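Local coordinates for 2,4-dihydroxyhept-2-ene-1,7-dioic acid aldolase (Kordia algicida OT-1, PDB 6BDE), which binds heme and probably senses nitric oxide or oxygen, at residues Lys2-Ile5 and Phe6-Phe9; Phe75-Ile78 and Glu79-Pro83; Val36-Ile40 and Gly41-Phe45. The protein carries 1 engineered substitution. All blocks are in the same frame, centred on the assembly; numbering follows the deposited sequence.

Interaction 1: Lys2-Ile5 and Phe6-Phe9; sequences KGII and FTEF. With HEM (protoporphyrin IX containing Fe), chain B.
Ile4 O takes two hydrogen bonds in the first turns of helix 3-17, both donors arriving on the same face of its carbonyl plane. Glu8 N makes the regular backbone bond to Ile4 O at 3.1 Å. Thr7 OG1 turns back to Ile4 O at 3.2 Å, meeting the carbonyl from above its plane at a C=O...O angle of 101°, a familiar feature of threonines in helices. The Thr7 hydroxyl can do this because OG1 sits between the backbone N and the carbonyl carbon (chi1 59°), where it also lies 3.9 Å from Ile4 CD1. An alanine here removes that hydroxyl, and Ile4 O would probably keep just Glu8 N of the two donors while a gap opens beside Ile4 CD1. Ile4 lies alongside Glu8, its CD1 3.8 Å from Glu8 CG. This helix start lends Lys2 and Ile5 to the heme pocket: Lys2 N donates to propionate O2A at 2.7 Å, almost straight at 165°, while Ile5 CD1 rests 3.6 Å from heme CAA. The Phe6 ring turns its CD2 edge to Lys2 O. Phe6 and Phe9 pack on Met48 of helix 45-59; Ile5 meets Phe74 and Glu8 meets Tyr70, both of helix 63-81.

Interaction 2: Phe75-Ile78 and Glu79-Pro83; sequences FSVI and EDSYP. With HEM (protoporphyrin IX containing Fe), chain B.
Glu79 folds back over the preceding turn of helix 63-81, laying its side chain against Phe75 and Ser76. Its CG touches Phe75 CE2 at 3.7 Å, and the carboxylate follows obliquely past the ring, the two planes 57° apart. Phe75 reaches this neighbour with CG anti to the backbone N (chi1 -169°). Beyond CG the Glu79 chain is extended, which brings OE1 within 3.6 Å of Ser76 CA. Beneath the side chains, Glu79 N bonds to Phe75 O at 2.8 Å, the regular helical link.

Ile78 is the second pivot, and it works in two directions. Its carbonyl oxygen receives Tyr82 N at 3.0 Å, together with a weak bond from Ser81 N. Its side chain leaves the helix for the heme: CD1 comes to 3.4 Å from heme C3B, and CG2 is equally near the vinyl carbon CAB. Tyr82 joins it there, CD1 meeting the heme methyl CMB at 3.8 Å.

Ser76 completes the trio. Its carbonyl oxygen accepts Asp80 N, but Asp80 OD2 also lies 3.1 Å from Ser76 O; two acceptors so near would probably repel each other mildly. Ser76 OG bonds to His73 O. Tyr82 is where the helix gives way: it is the first residue to leave helical backbone angles and also holds the N-cap position of helix 83-87. The end of helix 63-81 thus puts Ile78 and Tyr82 into the heme pocket of this H-NOX domain. Around it, Phe75, Ile78 and Glu79 all rest on helix 140-153, through Lys149 and Thr150, Leu146 and His153 respectively, while Leu86 of helix 83-87 packs against both Phe75 and Glu79.

Interaction 3: Val36-Ile40 and Gly41-Phe45; sequences VYTSI and GTYRF
Tyr37 and Tyr43 meet in a T-shaped stack, drawn together by a type I beta turn from Thr38 to Gly41 in the loop between helices 19-27 and 45-59. This is the tight half of the contact. The edge of Tyr37 points at the face of Tyr43, with Tyr37 CD1 3.5 Å above the Tyr43 ring plane, over its centre; the ring planes stand at 85°. Tyr37 has CG anti to its carbonyl carbon (chi1 -55°), which brings the CD1 edge over the face of Tyr43. The phenol oxygen of Tyr43 is held too: Thr38 N donates to Tyr43 OH at 2.9 Å, and Thr38 CG2 crowds the same oxygen at 3.2 Å. The turn closes with Gly41 N on Thr38 O at 3.0 Å. Gly41 has little room, since a CB there would clash with both Thr38 CG2 and Tyr43 OH.

The other half is looser. Val36 and Ile40 lie on the solvent side, and Ile40 touches Gly41 through CB and CG1, which lie against Gly41 N. Thr38 is exposed as well, although its N and CG2 grip Tyr43 OH. Lys2 NZ, from the heme site at the start of helix 3-17, bonds to Thr42 OG1 and Ile40 O, and more weakly to Gly41 O. Tyr37 is likewise tied outward, its ring stacked with Phe6 and its OH bonded to Glu47 OE1. Back at the stack, Thr38 O lies in the plane of the Tyr43 ring, at its edge, 3.8 Å from Tyr43 CE1.

In the fold
Along the chain, interaction 1 comes first, at the start of helix 3-17, then interaction 3 in the loop before helix 45-59, and finally interaction 2 at the end of helix 63-81. All three are local, so none encloses or crosses another. Interactions 1 and 3 sit about 7 Å apart between centres and join through backbone and side chains, Gly3 N bonding to Gly41 O among them, which pins the turn of interaction 3 to the N-terminal helix. Interactions 1 and 2 touch by packing of Glu8 against Val77, and both reach the heme, one at a propionate, the other at a vinyl-bearing pyrrole. Interactions 2 and 3 stay apart, their nearest atoms about 9 Å distant.

Interaction 1: Lys2-Ile5 and Phe6-Phe9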
loop_
_atom_site.group_PDB
_atom_site.type_symbol
_atom_site.label_atom_id
_atom_site.label_comp_id
_atom_site.label_asym_id
_atom_site.label_seq_id
_atom_site.Cartn_x
_atom_site.Cartn_y
_atom_site.Cartn_z
ATOM N N LYS A 2 -0.971 -1.488 -12.227
ATOM C CA LYS A 2 -2.091 -2.314 -12.654
ATOM C C LYS A 2 -3.415 -1.605 -12.391
ATOM O O LYS A 2 -3.538 -0.782 -11.479
ATOM C CB LYS A 2 -2.065 -3.665 -11.938
ATOM C CG LYS A 2 -0.876 -4.539 -12.308
ATOM C CD LYS A 2 -0.701 -4.634 -13.819
ATOM C CE LYS A 2 -1.848 -5.390 -14.474
ATOM N NZ LYS A 2 -1.808 -5.283 -15.958
ATOM N N GLY A 3 -4.416 -1.938 -13.209
ATOM C CA GLY A 3 -5.705 -1.279 -13.118
ATOM C C GLY A 3 -6.474 -1.580 -11.849
ATOM O O GLY A 3 -7.341 -0.788 -11.464
ATOM N N ILE A 4 -6.179 -2.706 -11.192
ATOM C CA ILE A 4 -6.852 -3.027 -9.936
ATOM C C ILE A 4 -6.546 -1.974 -8.880
ATOM O O ILE A 4 -7.389 -1.677 -8.024
ATOM C CB ILE A 4 -6.459 -4.443 -9.466
ATOM C CG1 ILE A 4 -7.162 -4.795 -8.152
ATOM C CG2 ILE A 4 -4.947 -4.569 -9.327
ATOM C CD1 ILE A 4 -8.645 -5.046 -8.303
ATOM N N ILE A 5 -5.352 -1.381 -8.930
ATOM C CA ILE A 5 -5.014 -0.315 -7.993
ATOM C C ILE A 5 -5.855 0.924 -8.272
ATOM O O ILE A 5 -6.275 1.626 -7.345
ATOM C CB ILE A 5 -3.507 -0.008 -8.060
ATOM C CG1 ILE A 5 -2.700 -1.298 -7.918
ATOM C CG2 ILE A 5 -3.114 0.983 -6.978
ATOM C CD1 ILE A 5 -2.915 -2.004 -6.597
ATOM N N PHE A 6 -6.123 1.207 -9.549
ATOM C CA PHE A 6 -6.936 2.369 -9.898
ATOM C C PHE A 6 -8.399 2.151 -9.527
ATOM O O PHE A 6 -9.036 3.029 -8.935
ATOM C CB PHE A 6 -6.805 2.672 -11.391
ATOM C CG PHE A 6 -5.511 3.335 -11.768
ATOM C CD1 PHE A 6 -5.371 4.711 -11.684
ATOM C CD2 PHE A 6 -4.438 2.583 -12.217
ATOM C CE1 PHE A 6 -4.181 5.323 -12.035
ATOM C CE2 PHE A 6 -3.246 3.188 -12.570
ATOM C CZ PHE A 6 -3.118 4.561 -12.478
ATOM N N THR A 7 -8.946 0.981 -9.870
ATOM C CA THR A 7 -10.368 0.735 -9.650
ATOM C C THR A 7 -10.711 0.714 -8.165
ATOM O O THR A 7 -11.715 1.301 -7.744
ATOM C CB THR A 7 -10.785 -0.579 -10.314
ATOM O OG1 THR A 7 -10.016 -1.659 -9.769
ATOM C CG2 THR A 7 -10.562 -0.509 -11.819
ATOM N N GLU A 8 -9.890 0.043 -7.354
ATOM C CA GLU A 8 -10.143 0.001 -5.917
ATOM C C GLU A 8 -9.957 1.370 -5.276
ATOM O O GLU A 8 -10.650 1.696 -4.305
ATOM C CB GLU A 8 -9.228 -1.023 -5.248
ATOM C CG GLU A 8 -9.508 -2.465 -5.643
ATOM C CD GLU A 8 -10.809 -2.993 -5.068
ATOM O OE1 GLU A 8 -11.305 -2.414 -4.078
ATOM O OE2 GLU A 8 -11.336 -3.989 -5.607
ATOM N N PHE A 9 -9.035 2.179 -5.801
ATOM C CA PHE A 9 -8.811 3.512 -5.250
ATOM C C PHE A 9 -10.009 4.417 -5.503
ATOM O O PHE A 9 -10.525 5.053 -4.577
ATOM C CB PHE A 9 -7.539 4.117 -5.847
ATOM C CG PHE A 9 -7.363 5.582 -5.553
ATOM C CD1 PHE A 9 -6.995 6.011 -4.289
ATOM C CD2 PHE A 9 -7.558 6.528 -6.547
ATOM C CE1 PHE A 9 -6.830 7.359 -4.018
ATOM C CE2 PHE A 9 -7.395 7.877 -6.282
ATOM C CZ PHE A 9 -7.029 8.293 -5.016
HETATM C CHA HEM B . 2.112 -2.626 -5.355
HETATM C CHB HEM B . -0.241 -7.495 -4.858
HETATM C CHC HEM B . 1.526 -7.836 0.352
HETATM C CHD HEM B . 3.676 -2.843 -0.066
HETATM C C1A HEM B . 1.333 -4.141 -5.303
HETATM C C2A HEM B . 0.504 -4.252 -6.443
HETATM C C3A HEM B . -0.070 -5.451 -6.316
HETATM C C4A HEM B . 0.448 -5.965 -5.111
HETATM C CMA HEM B . -1.061 -6.118 -7.268
HETATM C CAA HEM B . 0.327 -3.248 -7.582
HETATM C CBA HEM B . 1.387 -3.550 -8.646
HETATM C CGA HEM B . 1.197 -2.679 -9.884
HETATM O O1A HEM B . 1.853 -2.927 -10.931
HETATM O O2A HEM B . 0.388 -1.715 -9.865
HETATM C C1B HEM B . 0.121 -7.822 -3.276
HETATM C C2B HEM B . -0.598 -8.991 -2.576
HETATM C C3B HEM B . -0.096 -9.021 -1.242
HETATM C C4B HEM B . 0.894 -7.894 -1.183
HETATM C CMB HEM B . -1.630 -9.932 -3.199
HETATM C CAB HEM B . -0.453 -9.985 -0.116
HETATM C CBB HEM B . -0.307 -11.284 -0.273
HETATM C C1C HEM B . 2.218 -6.270 0.390
HETATM C C2C HEM B . 2.479 -5.875 1.721
HETATM C C3C HEM B . 3.008 -4.645 1.610
HETATM C C4C HEM B . 3.034 -4.388 0.226
HETATM C CMC HEM B . 2.222 -6.670 2.999
HETATM C CAC HEM B . 3.489 -3.731 2.733
HETATM C CBC HEM B . 4.778 -3.612 2.967
HETATM C C1D HEM B . 3.254 -2.579 -1.665
HETATM C C2D HEM B . 3.444 -1.117 -1.992
HETATM C C3D HEM B . 3.055 -0.997 -3.353
HETATM C C4D HEM B . 2.632 -2.411 -3.806
HETATM C CMD HEM B . 3.958 -0.008 -1.077
HETATM C CAD HEM B . 3.060 0.281 -4.192
HETATM C CBD HEM B . 4.032 0.167 -5.362
HETATM C CGD HEM B . 5.354 0.821 -4.975
HETATM O O1D HEM B . 5.571 1.122 -3.772
HETATM O O2D HEM B . 6.220 1.051 -5.859
HETATM N NA HEM B . 1.311 -5.163 -4.347
HETATM N NB HEM B . 1.067 -7.012 -2.368
HETATM N NC HEM B . 2.483 -5.352 -0.632
HETATM N ND HEM B . 2.675 -3.483 -2.697
HETATM FE FE HEM B . 2.354 -5.478 -2.643
#

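Interaction 2: Phe75-Ile78 and Glu79-Pro83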
loop_
_atom_site.group_PDB
_atom_site.type_symbol
_atom_site.label_atom_id
_atom_site.label_comp_id
_atom_site.label_asym_id
_atom_site.label_seq_id
_atom_site.Cartn_x
_atom_site.Cartn_y
_atom_site.Cartn_z
ATOM N N PHE A 75 -5.691 -4.250 1.853
ATOM C CA PHE A 75 -5.448 -5.532 2.508
ATOM C C PHE A 75 -6.692 -6.409 2.467
ATOM O O PHE A 75 -6.592 -7.633 2.324
ATOM C CB PHE A 75 -4.991 -5.314 3.949
ATOM C CG PHE A 75 -4.478 -6.561 4.615
ATOM C CD1 PHE A 75 -3.132 -6.883 4.568
ATOM C CD2 PHE A 75 -5.342 -7.410 5.288
ATOM C CE1 PHE A 75 -2.657 -8.030 5.180
ATOM C CE2 PHE A 75 -4.874 -8.557 5.899
ATOM C CZ PHE A 75 -3.530 -8.867 5.845
ATOM N N SER A 76 -7.874 -5.801 2.592
ATOM C CA SER A 76 -9.111 -6.565 2.476
ATOM C C SER A 76 -9.296 -7.116 1.069
ATOM O O SER A 76 -9.872 -8.197 0.900
ATOM C CB SER A 76 -10.306 -5.697 2.872
ATOM O OG SER A 76 -10.550 -4.693 1.902
ATOM N N VAL A 77 -8.822 -6.392 0.051
ATOM C CA VAL A 77 -8.826 -6.931 -1.305
ATOM C C VAL A 77 -7.912 -8.146 -1.389
ATOM O O VAL A 77 -8.216 -9.127 -2.079
ATOM C CB VAL A 77 -8.413 -5.843 -2.315
ATOM C CG1 VAL A 77 -8.509 -6.373 -3.739
ATOM C CG2 VAL A 77 -9.273 -4.600 -2.140
ATOM N N ILE A 78 -6.781 -8.100 -0.685
ATOM C CA ILE A 78 -5.887 -9.251 -0.627
ATOM C C ILE A 78 -6.539 -10.396 0.136
ATOM O O ILE A 78 -6.422 -11.566 -0.250
ATOM C CB ILE A 78 -4.547 -8.840 0.007
ATOM C CG1 ILE A 78 -3.746 -7.963 -0.959
ATOM C CG2 ILE A 78 -3.763 -10.069 0.432
ATOM C CD1 ILE A 78 -2.738 -7.067 -0.277
ATOM N N GLU A 79 -7.236 -10.075 1.230
ATOM C CA GLU A 79 -7.882 -11.105 2.039
ATOM C C GLU A 79 -8.894 -11.901 1.226
ATOM O O GLU A 79 -8.973 -13.128 1.350
ATOM C CB GLU A 79 -8.565 -10.467 3.249
ATOM C CG GLU A 79 -7.740 -10.459 4.520
ATOM C CD GLU A 79 -8.436 -9.722 5.648
ATOM O OE1 GLU A 79 -9.020 -8.648 5.386
ATOM O OE2 GLU A 79 -8.403 -10.216 6.793
ATOM N N ASP A 80 -9.669 -11.223 0.383
ATOM C CA ASP A 80 -10.760 -11.869 -0.334
ATOM C C ASP A 80 -10.347 -12.449 -1.680
ATOM O O ASP A 80 -11.110 -13.230 -2.259
ATOM C CB ASP A 80 -11.906 -10.874 -0.541
ATOM C CG ASP A 80 -12.274 -10.136 0.735
ATOM O OD1 ASP A 80 -11.991 -10.662 1.831
ATOM O OD2 ASP A 80 -12.845 -9.028 0.641
ATOM N N SER A 81 -9.173 -12.091 -2.193
ATOM C CA SER A 81 -8.743 -12.568 -3.501
ATOM C C SER A 81 -7.634 -13.604 -3.427
ATOM O O SER A 81 -7.560 -14.479 -4.298
ATOM C CB SER A 81 -8.278 -11.396 -4.371
ATOM O OG SER A 81 -9.382 -10.607 -4.769
ATOM N N TYR A 82 -6.779 -13.543 -2.413
ATOM C CA TYR A 82 -5.697 -14.511 -2.246
ATOM C C TYR A 82 -5.625 -14.983 -0.798
ATOM O O TYR A 82 -4.638 -14.737 -0.101
ATOM C CB TYR A 82 -4.375 -13.898 -2.701
ATOM C CG TYR A 82 -4.442 -13.181 -4.035
ATOM C CD1 TYR A 82 -4.772 -11.831 -4.117
ATOM C CD2 TYR A 82 -4.202 -13.869 -5.218
ATOM C CE1 TYR A 82 -4.824 -11.182 -5.341
ATOM C CE2 TYR A 82 -4.259 -13.229 -6.445
ATOM C CZ TYR A 82 -4.569 -11.888 -6.503
ATOM O OH TYR A 82 -4.623 -11.257 -7.727
ATOM N N PRO A 83 -6.648 -15.685 -0.304
ATOM C CA PRO A 83 -6.576 -16.172 1.084
ATOM C C PRO A 83 -5.573 -17.296 1.280
ATOM O O PRO A 83 -5.021 -17.432 2.378
ATOM C CB PRO A 83 -8.006 -16.644 1.369
ATOM C CG PRO A 83 -8.520 -17.036 0.041
ATOM C CD PRO A 83 -7.891 -16.116 -0.966
HETATM C CHA HEM B . 2.112 -2.626 -5.355
HETATM C CHB HEM B . -0.241 -7.495 -4.858
HETATM C CHC HEM B . 1.526 -7.836 0.352
HETATM C CHD HEM B . 3.676 -2.843 -0.066
HETATM C C1A HEM B . 1.333 -4.141 -5.303
HETATM C C2A HEM B . 0.504 -4.252 -6.443
HETATM C C3A HEM B . -0.070 -5.451 -6.316
HETATM C C4A HEM B . 0.448 -5.965 -5.111
HETATM C CMA HEM B . -1.061 -6.118 -7.268
HETATM C CAA HEM B . 0.327 -3.248 -7.582
HETATM C CBA HEM B . 1.387 -3.550 -8.646
HETATM C CGA HEM B . 1.197 -2.679 -9.884
HETATM O O1A HEM B . 1.853 -2.927 -10.931
HETATM O O2A HEM B . 0.388 -1.715 -9.865
HETATM C C1B HEM B . 0.121 -7.822 -3.276
HETATM C C2B HEM B . -0.598 -8.991 -2.576
HETATM C C3B HEM B . -0.096 -9.021 -1.242
HETATM C C4B HEM B . 0.894 -7.894 -1.183
HETATM C CMB HEM B . -1.630 -9.932 -3.199
HETATM C CAB HEM B . -0.453 -9.985 -0.116
HETATM C CBB HEM B . -0.307 -11.284 -0.273
HETATM C C1C HEM B . 2.218 -6.270 0.390
HETATM C C2C HEM B . 2.479 -5.875 1.721
HETATM C C3C HEM B . 3.008 -4.645 1.610
HETATM C C4C HEM B . 3.034 -4.388 0.226
HETATM C CMC HEM B . 2.222 -6.670 2.999
HETATM C CAC HEM B . 3.489 -3.731 2.733
HETATM C CBC HEM B . 4.778 -3.612 2.967
HETATM C C1D HEM B . 3.254 -2.579 -1.665
HETATM C C2D HEM B . 3.444 -1.117 -1.992
HETATM C C3D HEM B . 3.055 -0.997 -3.353
HETATM C C4D HEM B . 2.632 -2.411 -3.806
HETATM C CMD HEM B . 3.958 -0.008 -1.077
HETATM C CAD HEM B . 3.060 0.281 -4.192
HETATM C CBD HEM B . 4.032 0.167 -5.362
HETATM C CGD HEM B . 5.354 0.821 -4.975
HETATM O O1D HEM B . 5.571 1.122 -3.772
HETATM O O2D HEM B . 6.220 1.051 -5.859
HETATM N NA HEM B . 1.311 -5.163 -4.347
HETATM N NB HEM B . 1.067 -7.012 -2.368
HETATM N NC HEM B . 2.483 -5.352 -0.632
HETATM N ND HEM B . 2.675 -3.483 -2.697
HETATM FE FE HEM B . 2.354 -5.478 -2.643
#

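Interaction 3: Val36-Ile40 and Gly41-Phe45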
loop_
_atom_site.group_PDB
_atom_site.type_symbol
_atom_site.label_atom_id
_atom_site.label_comp_id
_atom_site.label_asym_id
_atom_site.label_seq_id
_atom_site.Cartn_x
_atom_site.Cartn_y
_atom_site.Cartn_z
ATOM N N VAL A 36 -10.863 5.822 -17.314
ATOM C CA VAL A 36 -11.491 4.517 -17.494
ATOM C C VAL A 36 -10.418 3.449 -17.337
ATOM O O VAL A 36 -9.458 3.400 -18.119
ATOM C CB VAL A 36 -12.193 4.404 -18.853
ATOM C CG1 VAL A 36 -13.208 3.271 -18.827
ATOM C CG2 VAL A 36 -12.864 5.721 -19.213
ATOM N N TYR A 37 -10.590 2.585 -16.339
ATOM C CA TYR A 37 -9.606 1.569 -16.004
ATOM C C TYR A 37 -10.257 0.195 -15.957
ATOM O O TYR A 37 -11.428 0.053 -15.594
ATOM C CB TYR A 37 -8.941 1.854 -14.652
ATOM C CG TYR A 37 -8.322 3.224 -14.552
ATOM C CD1 TYR A 37 -7.076 3.484 -15.100
ATOM C CD2 TYR A 37 -8.986 4.260 -13.909
ATOM C CE1 TYR A 37 -6.506 4.736 -15.009
ATOM C CE2 TYR A 37 -8.425 5.518 -13.814
ATOM C CZ TYR A 37 -7.185 5.751 -14.366
ATOM O OH TYR A 37 -6.619 7.003 -14.274
ATOM N N THR A 38 -9.474 -0.815 -16.324
ATOM C CA THR A 38 -9.845 -2.211 -16.162
ATOM C C THR A 38 -8.830 -2.890 -15.251
ATOM O O THR A 38 -7.665 -2.485 -15.190
ATOM C CB THR A 38 -9.910 -2.942 -17.506
ATOM O OG1 THR A 38 -10.102 -4.344 -17.278
ATOM C CG2 THR A 38 -8.623 -2.738 -18.287
ATOM N N SER A 39 -9.284 -3.939 -14.556
ATOM C CA SER A 39 -8.470 -4.560 -13.513
ATOM C C SER A 39 -7.150 -5.091 -14.056
ATOM O O SER A 39 -6.122 -5.027 -13.373
ATOM C CB SER A 39 -9.250 -5.689 -12.841
ATOM O OG SER A 39 -10.360 -5.185 -12.123
ATOM N N ILE A 40 -7.157 -5.631 -15.271
ATOM C CA ILE A 40 -5.965 -6.261 -15.825
ATOM C C ILE A 40 -5.223 -5.274 -16.716
ATOM O O ILE A 40 -4.248 -5.636 -17.383
ATOM C CB ILE A 40 -6.326 -7.543 -16.594
ATOM C CG1 ILE A 40 -7.075 -7.196 -17.883
ATOM C CG2 ILE A 40 -7.149 -8.471 -15.713
ATOM C CD1 ILE A 40 -6.877 -8.209 -18.990
ATOM N N GLY A 41 -5.672 -4.024 -16.730
ATOM C CA GLY A 41 -4.985 -3.009 -17.496
ATOM C C GLY A 41 -3.694 -2.564 -16.837
ATOM O O GLY A 41 -3.458 -2.767 -15.645
ATOM N N THR A 42 -2.838 -1.940 -17.642
ATOM C CA THR A 42 -1.561 -1.414 -17.177
ATOM C C THR A 42 -1.484 0.055 -17.557
ATOM O O THR A 42 -1.584 0.397 -18.739
ATOM C CB THR A 42 -0.387 -2.188 -17.778
ATOM O OG1 THR A 42 -0.461 -3.560 -17.371
ATOM C CG2 THR A 42 0.926 -1.597 -17.302
ATOM N N TYR A 43 -1.302 0.917 -16.558
ATOM C CA TYR A 43 -1.359 2.357 -16.747
ATOM C C TYR A 43 -0.169 3.020 -16.069
ATOM O O TYR A 43 0.399 2.486 -15.112
ATOM C CB TYR A 43 -2.667 2.936 -16.191
ATOM C CG TYR A 43 -3.900 2.197 -16.656
ATOM C CD1 TYR A 43 -4.377 1.091 -15.962
ATOM C CD2 TYR A 43 -4.583 2.600 -17.794
ATOM C CE1 TYR A 43 -5.502 0.412 -16.388
ATOM C CE2 TYR A 43 -5.709 1.928 -18.228
ATOM C CZ TYR A 43 -6.163 0.835 -17.521
ATOM O OH TYR A 43 -7.284 0.165 -17.952
ATOM N N ARG A 44 0.197 4.193 -16.578
ATOM C CA ARG A 44 1.303 4.951 -16.013
ATOM C C ARG A 44 0.968 5.413 -14.601
ATOM O O ARG A 44 -0.161 5.823 -14.317
ATOM C CB ARG A 44 1.624 6.159 -16.893
ATOM C CG ARG A 44 2.228 5.818 -18.250
ATOM C CD ARG A 44 3.172 4.633 -18.158
ATOM N NE ARG A 44 2.570 3.416 -18.695
ATOM C CZ ARG A 44 2.779 2.200 -18.201
ATOM N NH1 ARG A 44 3.577 2.035 -17.155
ATOM N NH2 ARG A 44 2.191 1.148 -18.753
ATOM N N PHE A 45 1.961 5.345 -13.710
ATOM C CA PHE A 45 1.750 5.803 -12.341
ATOM C C PHE A 45 1.494 7.303 -12.286
ATOM O O PHE A 45 0.863 7.789 -11.339
ATOM C CB PHE A 45 2.950 5.441 -11.466
ATOM C CG PHE A 45 2.886 6.026 -10.084
ATOM C CD1 PHE A 45 2.047 5.481 -9.126
ATOM C CD2 PHE A 45 3.652 7.129 -9.746
ATOM C CE1 PHE A 45 1.981 6.020 -7.855
ATOM C CE2 PHE A 45 3.591 7.672 -8.477
ATOM C CZ PHE A 45 2.753 7.117 -7.530
#